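Local coordinates for hypothetical protein Atu2144 (Agrobacterium tumefaciens, PDB 2ODF) that is of unknown function but belongs to the N-formylglutamate amidohydrolase family, and so probably hydrolyses an amide bond as its zinc-exopeptidase-like relatives do, at residues A[151-156]-A[224-229]; A[166-171]-A[191-196]. All coordinates share one frame; numbering follows the deposited sequence.

Both contacts belong to the same seven-stranded mixed sheet, their centres about 10 Å apart. Contact 1 pairs strand 149-156 with strand 220-227 in the buried middle of the sheet, its centre about 8 Å from that of the chain; contact 2 pairs strand 169-172 with the edge strand 194-196, about 17 Å from the chain centre and partly open to solvent. Strands 220-227 and 169-172 are antiparallel neighbours and join the two, with Gly170 N probably hydrogen-bonded to Glu225 O and Arg227 N to Glu168 O. In chain order 151-156 comes first, then both segments of contact 2, and 224-229 last, so the last strand of the chain lies between two that precede it in sequence, 149-156 and 169-172.

Contact 1: residues A[151-156]-A[224-229]; sequences VTIHSF and IEIRND
Ile224 presents its CD1 to two side chains of the neighbouring strand, 3.8 Å from Val151 CG1 and 4.0 Å from Ile153 CD1. The branched residues Ile153, Ile224 and Ile226 suit an extended backbone and share one face of the sheet, where helix 234-256 covers Ile224 and Ile226. On the other face Phe156 leans across the partner strand: CG sits between the backbone N and the carbonyl carbon (chi1 63°), and the ring receives Arg227 CB over its face, a CH-pi contact of 3.9 Å from that carbon to the ring centroid. Glu225 OE1 reaches the ring edge, 3.3 Å from Phe156 CD1, with carboxylate and ring nearly perpendicular (83°).

Backbone bonds tie the strands in parallel register. Ile224 N donates to Thr152 O and His154 N to Ile224 O; Ile226 N and Phe156 N continue the ladder, which Asn228 N ends by donating to Phe156 O at 2.7 Å.

At the polar edge, a water donates to Ser155 OG and accepts from Asn228 ND2, while the Ser155 hydroxyl also bonds Pro60 O. Within segment 224-229, Arg227 grips Asp229 side-on, its NE lying 2.7 Å from Asp229 OD1, and both carboxylate oxygens use syn lone pairs. Parallel strands mid-sheet, with a helix packed on one face, are consistent with the alpha/beta core of the zinc-exopeptidase clan to which its family is assigned.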
ATOM      1  N   VAL A 151      -1.604 -17.408  14.177  1.00 16.18           N
ATOM      2  CA  VAL A 151      -2.740 -18.263  13.868  1.00 16.75           C
ATOM      3  C   VAL A 151      -3.810 -17.386  13.269  1.00 16.98           C
ATOM      4  O   VAL A 151      -4.308 -16.494  13.945  1.00 17.44           O
ATOM      5  CB  VAL A 151      -3.302 -18.959  15.131  1.00 17.43           C
ATOM      6  CG1 VAL A 151      -4.547 -19.805  14.753  1.00 16.67           C
ATOM      7  CG2 VAL A 151      -2.213 -19.811  15.828  1.00 17.69           C
ATOM      8  N   THR A 152      -4.151 -17.618  12.006  1.00 16.88           N
ATOM      9  CA  THR A 152      -5.259 -16.895  11.376  1.00 17.09           C
ATOM     10  C   THR A 152      -6.543 -17.747  11.350  1.00 16.90           C
ATOM     11  O   THR A 152      -6.511 -18.984  11.221  1.00 16.07           O
ATOM     12  CB  THR A 152      -4.901 -16.390   9.967  1.00 17.38           C
ATOM     13  OG1 THR A 152      -4.990 -17.450   9.024  1.00 18.54           O
ATOM     14  CG2 THR A 152      -3.471 -15.844   9.904  1.00 18.13           C
ATOM     15  N   ILE A 153      -7.672 -17.061  11.497  1.00 15.90           N
ATOM     16  CA  ILE A 153      -8.978 -17.721  11.627  1.00 16.64           C
ATOM     17  C   ILE A 153      -9.917 -17.265  10.528  1.00 16.62           C
ATOM     18  O   ILE A 153     -10.209 -16.063  10.392  1.00 16.92           O
ATOM     19  CB  ILE A 153      -9.651 -17.395  13.004  1.00 16.85           C
ATOM     20  CG1 ILE A 153      -8.727 -17.725  14.186  1.00 18.11           C
ATOM     21  CG2 ILE A 153     -11.003 -18.062  13.122  1.00 15.70           C
ATOM     22  CD1 ILE A 153      -8.329 -19.191  14.334  1.00 14.43           C
ATOM     23  N   HIS A 154     -10.417 -18.235   9.770  1.00 16.26           N
ATOM     24  CA  HIS A 154     -11.264 -18.005   8.612  1.00 16.96           C
ATOM     25  C   HIS A 154     -12.466 -18.967   8.643  1.00 16.73           C
ATOM     26  O   HIS A 154     -12.408 -20.040   9.280  1.00 16.90           O
ATOM     27  CB  HIS A 154     -10.502 -18.273   7.313  1.00 17.04           C
ATOM     28  CG  HIS A 154      -9.506 -17.212   6.953  1.00 18.86           C
ATOM     29  ND1 HIS A 154      -8.346 -17.001   7.668  1.00 22.63           N
ATOM     30  CD2 HIS A 154      -9.507 -16.298   5.954  1.00 18.33           C
ATOM     31  CE1 HIS A 154      -7.665 -16.015   7.104  1.00 21.63           C
ATOM     32  NE2 HIS A 154      -8.356 -15.563   6.074  1.00 23.26           N
ATOM     33  N   SER A 155     -13.530 -18.598   7.936  1.00 16.91           N
ATOM     34  CA  SER A 155     -14.605 -19.540   7.628  1.00 17.07           C
ATOM     35  C   SER A 155     -14.872 -19.546   6.146  1.00 18.04           C
ATOM     36  O   SER A 155     -14.509 -18.595   5.404  1.00 17.61           O
ATOM     37  CB  SER A 155     -15.909 -19.276   8.445  1.00 17.78           C
ATOM     38  OG  SER A 155     -16.619 -18.116   8.033  1.00 15.76           O
ATOM     39  N   PHE A 156     -15.477 -20.641   5.704  1.00 19.06           N
ATOM     40  CA  PHE A 156     -15.758 -20.853   4.310  1.00 19.91           C
ATOM     41  C   PHE A 156     -17.159 -21.390   4.122  1.00 20.73           C
ATOM     42  O   PHE A 156     -17.745 -22.020   5.001  1.00 20.27           O
ATOM     43  CB  PHE A 156     -14.706 -21.749   3.620  1.00 20.39           C
ATOM     44  CG  PHE A 156     -14.628 -23.164   4.159  1.00 21.05           C
ATOM     45  CD1 PHE A 156     -13.837 -23.464   5.257  1.00 20.29           C
ATOM     46  CD2 PHE A 156     -15.313 -24.203   3.530  1.00 21.06           C
ATOM     47  CE1 PHE A 156     -13.747 -24.793   5.748  1.00 20.39           C
ATOM     48  CE2 PHE A 156     -15.227 -25.536   4.024  1.00 19.47           C
ATOM     49  CZ  PHE A 156     -14.416 -25.808   5.121  1.00 19.35           C
ATOM     50  N   ILE A 224      -6.433 -21.479   9.846  1.00 16.37           N
ATOM     51  CA  ILE A 224      -7.510 -22.386  10.141  1.00 16.79           C
ATOM     52  C   ILE A 224      -8.772 -21.939   9.385  1.00 16.27           C
ATOM     53  O   ILE A 224      -9.232 -20.809   9.529  1.00 17.19           O
ATOM     54  CB  ILE A 224      -7.804 -22.451  11.697  1.00 16.98           C
ATOM     55  CG1 ILE A 224      -6.605 -22.981  12.449  1.00 17.71           C
ATOM     56  CG2 ILE A 224      -8.979 -23.351  11.996  1.00 16.35           C
ATOM     57  CD1 ILE A 224      -6.704 -22.823  13.889  1.00 18.99           C
ATOM     58  N   GLU A 225      -9.320 -22.857   8.608  1.00 16.77           N
ATOM     59  CA  GLU A 225     -10.566 -22.683   7.885  1.00 17.10           C
ATOM     60  C   GLU A 225     -11.649 -23.551   8.541  1.00 17.23           C
ATOM     61  O   GLU A 225     -11.432 -24.736   8.768  1.00 18.50           O
ATOM     62  CB  GLU A 225     -10.367 -23.143   6.445  1.00 17.63           C
ATOM     63  CG  GLU A 225      -9.749 -22.123   5.540  1.00 18.94           C
ATOM     64  CD  GLU A 225     -10.702 -21.078   5.064  1.00 20.84           C
ATOM     65  OE1 GLU A 225     -11.768 -20.877   5.662  1.00 20.45           O
ATOM     66  OE2 GLU A 225     -10.359 -20.409   4.083  1.00 26.97           O
ATOM     67  N   ILE A 226     -12.801 -22.953   8.831  1.00 16.89           N
ATOM     68  CA  ILE A 226     -13.935 -23.642   9.432  1.00 17.26           C
ATOM     69  C   ILE A 226     -15.137 -23.488   8.521  1.00 17.52           C
ATOM     70  O   ILE A 226     -15.516 -22.362   8.170  1.00 18.84           O
ATOM     71  CB  ILE A 226     -14.257 -23.027  10.787  1.00 17.17           C
ATOM     72  CG1 ILE A 226     -13.012 -22.982  11.674  1.00 16.78           C
ATOM     73  CG2 ILE A 226     -15.423 -23.755  11.472  1.00 15.87           C
ATOM     74  CD1 ILE A 226     -13.153 -21.996  12.805  1.00 16.33           C
ATOM     75  N   ARG A 227     -15.789 -24.586   8.146  1.00 18.29           N
ATOM     76  CA  ARG A 227     -16.976 -24.475   7.300  1.00 18.88           C
ATOM     77  C   ARG A 227     -18.067 -23.723   8.076  1.00 19.37           C
ATOM     78  O   ARG A 227     -18.353 -24.051   9.233  1.00 19.77           O
ATOM     79  CB  ARG A 227     -17.434 -25.852   6.817  1.00 18.81           C
ATOM     80  CG  ARG A 227     -18.268 -25.814   5.552  1.00 19.55           C
ATOM     81  CD  ARG A 227     -18.717 -27.212   5.143  1.00 20.93           C
ATOM     82  NE  ARG A 227     -19.618 -27.785   6.152  1.00 22.97           N
ATOM     83  CZ  ARG A 227     -19.809 -29.087   6.378  1.00 23.40           C
ATOM     84  NH1 ARG A 227     -19.181 -30.013   5.679  1.00 24.55           N
ATOM     85  NH2 ARG A 227     -20.649 -29.452   7.333  1.00 23.60           N
ATOM     86  N   ASN A 228     -18.681 -22.701   7.464  1.00 19.14           N
ATOM     87  CA  ASN A 228     -19.350 -21.688   8.299  1.00 19.58           C
ATOM     88  C   ASN A 228     -20.637 -22.173   8.974  1.00 19.33           C
ATOM     89  O   ASN A 228     -21.031 -21.625   9.985  1.00 18.41           O
ATOM     90  CB  ASN A 228     -19.525 -20.319   7.590  1.00 19.71           C
ATOM     91  CG  ASN A 228     -20.579 -20.321   6.512  1.00 20.89           C
ATOM     92  OD1 ASN A 228     -21.634 -20.937   6.673  1.00 21.14           O
ATOM     93  ND2 ASN A 228     -20.318 -19.580   5.391  1.00 20.80           N
ATOM     94  N   ASP A 229     -21.257 -23.219   8.427  1.00 20.49           N
ATOM     95  CA  ASP A 229     -22.433 -23.846   9.070  1.00 20.85           C
ATOM     96  C   ASP A 229     -22.149 -24.451  10.441  1.00 21.45           C
ATOM     97  O   ASP A 229     -23.061 -24.604  11.258  1.00 22.56           O
ATOM     98  CB  ASP A 229     -23.064 -24.906   8.148  1.00 20.84           C
ATOM     99  CG  ASP A 229     -22.126 -26.038   7.836  1.00 21.93           C
ATOM    100  OD1 ASP A 229     -21.083 -25.781   7.222  1.00 21.54           O
ATOM    101  OD2 ASP A 229     -22.439 -27.196   8.188  1.00 23.12           O
TER
HETATM  102  O   HOH W   1     -17.743 -18.240   5.230  1.00 21.32           O
HETATM  103  O   HOH W   2     -12.916 -18.456   3.457  1.00 31.30           O

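Contact 2: residues A[166-171]-A[191-196]; sequences EVEIGI and SLTVRR
Glu168 and Thr193 carry the polar part of the contact through backbone and carboxylate together. Thr193 O accepts from both Glu168 N and Ile169 N, while Thr193 N donates in return to Glu168 OE1 at 2.8 Å, on the anti lone pair of that oxygen. Glutamate fits here because chi2 of 173° carries CD away from its own backbone, and OE1 then meets Thr193 N. Further along, Arg195 N donates to Ile169 O and Ile171 N to Arg195 O, a nearly straight bond of 170° at the hydrogen. Arg196 forms a salt bridge with Asp181 of helix 178-186.

Waters bridge the exposed end: one donates to Glu166 O and also bonds Thr193 OG1, and another lies within hydrogen-bonding distance of Glu168 OE1 and Ser191 O.

Apolar contacts gather on the face of Ile169, Ile171 and Val194. Ile171 CG1 meets Val194 CG1 at 3.7 Å, and Ile169 CG1 lies 4.0 Å from Leu192 CD1; helix 178-186 packs on Ile171, helix 234-256 on Leu192. Arg195 lies on the other face, its length suiting an exposed edge, and its CG meets Val167 CG2 at 3.9 Å, the two side chains sliding past each other in opposite directions. Two parallel neighbouring strands joined through helix 178-186 form a beta-alpha-beta unit at the sheet margin.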
ATOM      1  N   GLU A 166     -17.267 -31.309   1.702  1.00 27.96           N
ATOM      2  CA  GLU A 166     -17.365 -32.205   2.842  1.00 27.67           C
ATOM      3  C   GLU A 166     -16.268 -31.889   3.888  1.00 25.70           C
ATOM      4  O   GLU A 166     -16.391 -32.292   5.051  1.00 24.42           O
ATOM      5  CB  GLU A 166     -17.336 -33.673   2.385  1.00 28.29           C
ATOM      6  CG  GLU A 166     -18.618 -34.095   1.597  1.00 30.31           C
ATOM      7  CD  GLU A 166     -18.469 -35.441   0.895  1.00 31.04           C
ATOM      8  OE1 GLU A 166     -17.797 -36.351   1.439  1.00 38.11           O
ATOM      9  OE2 GLU A 166     -19.010 -35.589  -0.223  1.00 37.84           O
ATOM     10  N   VAL A 167     -15.230 -31.138   3.494  1.00 23.99           N
ATOM     11  CA  VAL A 167     -14.193 -30.702   4.458  1.00 23.30           C
ATOM     12  C   VAL A 167     -14.822 -29.774   5.481  1.00 22.17           C
ATOM     13  O   VAL A 167     -15.656 -28.910   5.139  1.00 20.74           O
ATOM     14  CB  VAL A 167     -12.930 -30.048   3.803  1.00 23.27           C
ATOM     15  CG1 VAL A 167     -13.295 -28.808   2.926  1.00 23.84           C
ATOM     16  CG2 VAL A 167     -11.894 -29.697   4.863  1.00 23.29           C
ATOM     17  N   GLU A 168     -14.466 -29.993   6.750  1.00 20.34           N
ATOM     18  CA  GLU A 168     -15.085 -29.271   7.850  1.00 19.92           C
ATOM     19  C   GLU A 168     -14.103 -28.276   8.463  1.00 18.74           C
ATOM     20  O   GLU A 168     -14.454 -27.142   8.714  1.00 18.54           O
ATOM     21  CB  GLU A 168     -15.651 -30.238   8.895  1.00 19.15           C
ATOM     22  CG  GLU A 168     -16.928 -30.874   8.409  1.00 20.00           C
ATOM     23  CD  GLU A 168     -17.457 -31.987   9.342  1.00 22.79           C
ATOM     24  OE1 GLU A 168     -16.647 -32.751   9.876  1.00 22.66           O
ATOM     25  OE2 GLU A 168     -18.702 -32.080   9.501  1.00 26.48           O
ATOM     26  N   ILE A 169     -12.877 -28.739   8.661  1.00 18.74           N
ATOM     27  CA  ILE A 169     -11.776 -27.930   9.130  1.00 18.06           C
ATOM     28  C   ILE A 169     -10.641 -28.109   8.131  1.00 17.42           C
ATOM     29  O   ILE A 169     -10.163 -29.224   7.922  1.00 16.68           O
ATOM     30  CB  ILE A 169     -11.277 -28.376  10.521  1.00 18.11           C
ATOM     31  CG1 ILE A 169     -12.388 -28.337  11.552  1.00 18.26           C
ATOM     32  CG2 ILE A 169     -10.068 -27.504  11.001  1.00 18.60           C
ATOM     33  CD1 ILE A 169     -12.759 -26.953  12.062  1.00 16.86           C
ATOM     34  N   GLY A 170     -10.175 -26.994   7.550  1.00 17.13           N
ATOM     35  CA  GLY A 170      -8.928 -26.975   6.816  1.00 16.98           C
ATOM     36  C   GLY A 170      -7.773 -26.452   7.655  1.00 16.85           C
ATOM     37  O   GLY A 170      -7.914 -25.452   8.380  1.00 17.93           O
ATOM     38  N   ILE A 171      -6.644 -27.147   7.557  1.00 17.14           N
ATOM     39  CA  ILE A 171      -5.396 -26.785   8.216  1.00 17.01           C
ATOM     40  C   ILE A 171      -4.482 -26.283   7.082  1.00 16.85           C
ATOM     41  O   ILE A 171      -3.936 -27.057   6.298  1.00 17.47           O
ATOM     42  CB  ILE A 171      -4.768 -27.978   9.002  1.00 17.54           C
ATOM     43  CG1 ILE A 171      -5.761 -28.521  10.033  1.00 17.62           C
ATOM     44  CG2 ILE A 171      -3.404 -27.569   9.643  1.00 16.52           C
ATOM     45  CD1 ILE A 171      -6.145 -27.533  11.149  1.00 14.85           C
ATOM     46  N   SER A 191     -13.757 -36.604  15.020  1.00 19.49           N
ATOM     47  CA  SER A 191     -15.089 -36.707  14.402  1.00 19.89           C
ATOM     48  C   SER A 191     -15.280 -35.747  13.213  1.00 20.12           C
ATOM     49  O   SER A 191     -16.108 -35.996  12.356  1.00 19.70           O
ATOM     50  CB  SER A 191     -16.165 -36.424  15.425  1.00 19.51           C
ATOM     51  OG  SER A 191     -16.100 -35.098  15.909  1.00 19.66           O
ATOM     52  N   LEU A 192     -14.520 -34.649  13.186  1.00 20.00           N
ATOM     53  CA  LEU A 192     -14.577 -33.700  12.084  1.00 20.05           C
ATOM     54  C   LEU A 192     -13.715 -34.180  10.940  1.00 20.05           C
ATOM     55  O   LEU A 192     -12.716 -34.846  11.175  1.00 20.52           O
ATOM     56  CB  LEU A 192     -14.097 -32.321  12.562  1.00 20.25           C
ATOM     57  CG  LEU A 192     -15.018 -31.671  13.592  1.00 21.96           C
ATOM     58  CD1 LEU A 192     -14.408 -30.467  14.292  1.00 21.93           C
ATOM     59  CD2 LEU A 192     -16.333 -31.295  12.919  1.00 23.88           C
ATOM     60  N   THR A 193     -14.113 -33.848   9.714  1.00 20.15           N
ATOM     61  CA  THR A 193     -13.300 -34.012   8.515  1.00 20.03           C
ATOM     62  C   THR A 193     -12.314 -32.853   8.442  1.00 20.59           C
ATOM     63  O   THR A 193     -12.701 -31.693   8.214  1.00 17.65           O
ATOM     64  CB  THR A 193     -14.166 -34.032   7.257  1.00 20.81           C
ATOM     65  OG1 THR A 193     -15.130 -35.065   7.402  1.00 21.40           O
ATOM     66  CG2 THR A 193     -13.340 -34.288   5.980  1.00 20.61           C
ATOM     67  N   VAL A 194     -11.050 -33.204   8.648  1.00 20.58           N
ATOM     68  CA  VAL A 194      -9.949 -32.259   8.805  1.00 21.27           C
ATOM     69  C   VAL A 194      -8.944 -32.544   7.714  1.00 21.76           C
ATOM     70  O   VAL A 194      -8.511 -33.681   7.556  1.00 22.01           O
ATOM     71  CB  VAL A 194      -9.261 -32.413  10.164  1.00 20.98           C
ATOM     72  CG1 VAL A 194      -8.100 -31.393  10.313  1.00 22.10           C
ATOM     73  CG2 VAL A 194     -10.247 -32.273  11.294  1.00 19.93           C
ATOM     74  N   ARG A 195      -8.603 -31.535   6.915  1.00 21.47           N
ATOM     75  CA  ARG A 195      -7.759 -31.754   5.752  1.00 21.99           C
ATOM     76  C   ARG A 195      -6.741 -30.637   5.566  1.00 21.90           C
ATOM     77  O   ARG A 195      -6.986 -29.502   5.952  1.00 21.10           O
ATOM     78  CB  ARG A 195      -8.614 -31.833   4.495  1.00 23.98           C
ATOM     79  CG  ARG A 195      -9.702 -32.909   4.511  1.00 25.98           C
ATOM     80  CD  ARG A 195      -9.345 -34.054   3.662  1.00 32.23           C
ATOM     81  NE  ARG A 195     -10.406 -35.068   3.561  1.00 33.88           N
ATOM     82  CZ  ARG A 195     -10.686 -35.982   4.492  1.00 36.29           C
ATOM     83  NH1 ARG A 195      -9.996 -36.049   5.639  1.00 38.24           N
ATOM     84  NH2 ARG A 195     -11.661 -36.858   4.267  1.00 36.38           N
ATOM     85  N   ARG A 196      -5.604 -30.998   4.980  1.00 21.07           N
ATOM     86  CA  ARG A 196      -4.499 -30.099   4.734  1.00 20.89           C
ATOM     87  C   ARG A 196      -4.801 -29.283   3.480  1.00 20.85           C
ATOM     88  O   ARG A 196      -5.154 -29.848   2.425  1.00 20.44           O
ATOM     89  CB  ARG A 196      -3.233 -30.908   4.470  1.00 20.95           C
ATOM     90  CG  ARG A 196      -1.988 -30.097   4.207  1.00 20.67           C
ATOM     91  CD  ARG A 196      -0.879 -30.984   3.641  1.00 21.47           C
ATOM     92  NE  ARG A 196      -0.524 -32.011   4.609  1.00 22.62           N
ATOM     93  CZ  ARG A 196       0.291 -31.828   5.641  1.00 23.44           C
ATOM     94  NH1 ARG A 196       0.876 -30.658   5.843  1.00 24.63           N
ATOM     95  NH2 ARG A 196       0.532 -32.824   6.469  1.00 23.58           N
TER
HETATM   96  O   HOH W   3     -17.580 -34.225   6.269  1.00 34.55           O
HETATM   97  O   HOH W   4     -18.374 -34.867  10.704  1.00 34.13           O
HETATM   98  O   HOH W   5     -16.642 -36.200   9.649  1.00 35.01           O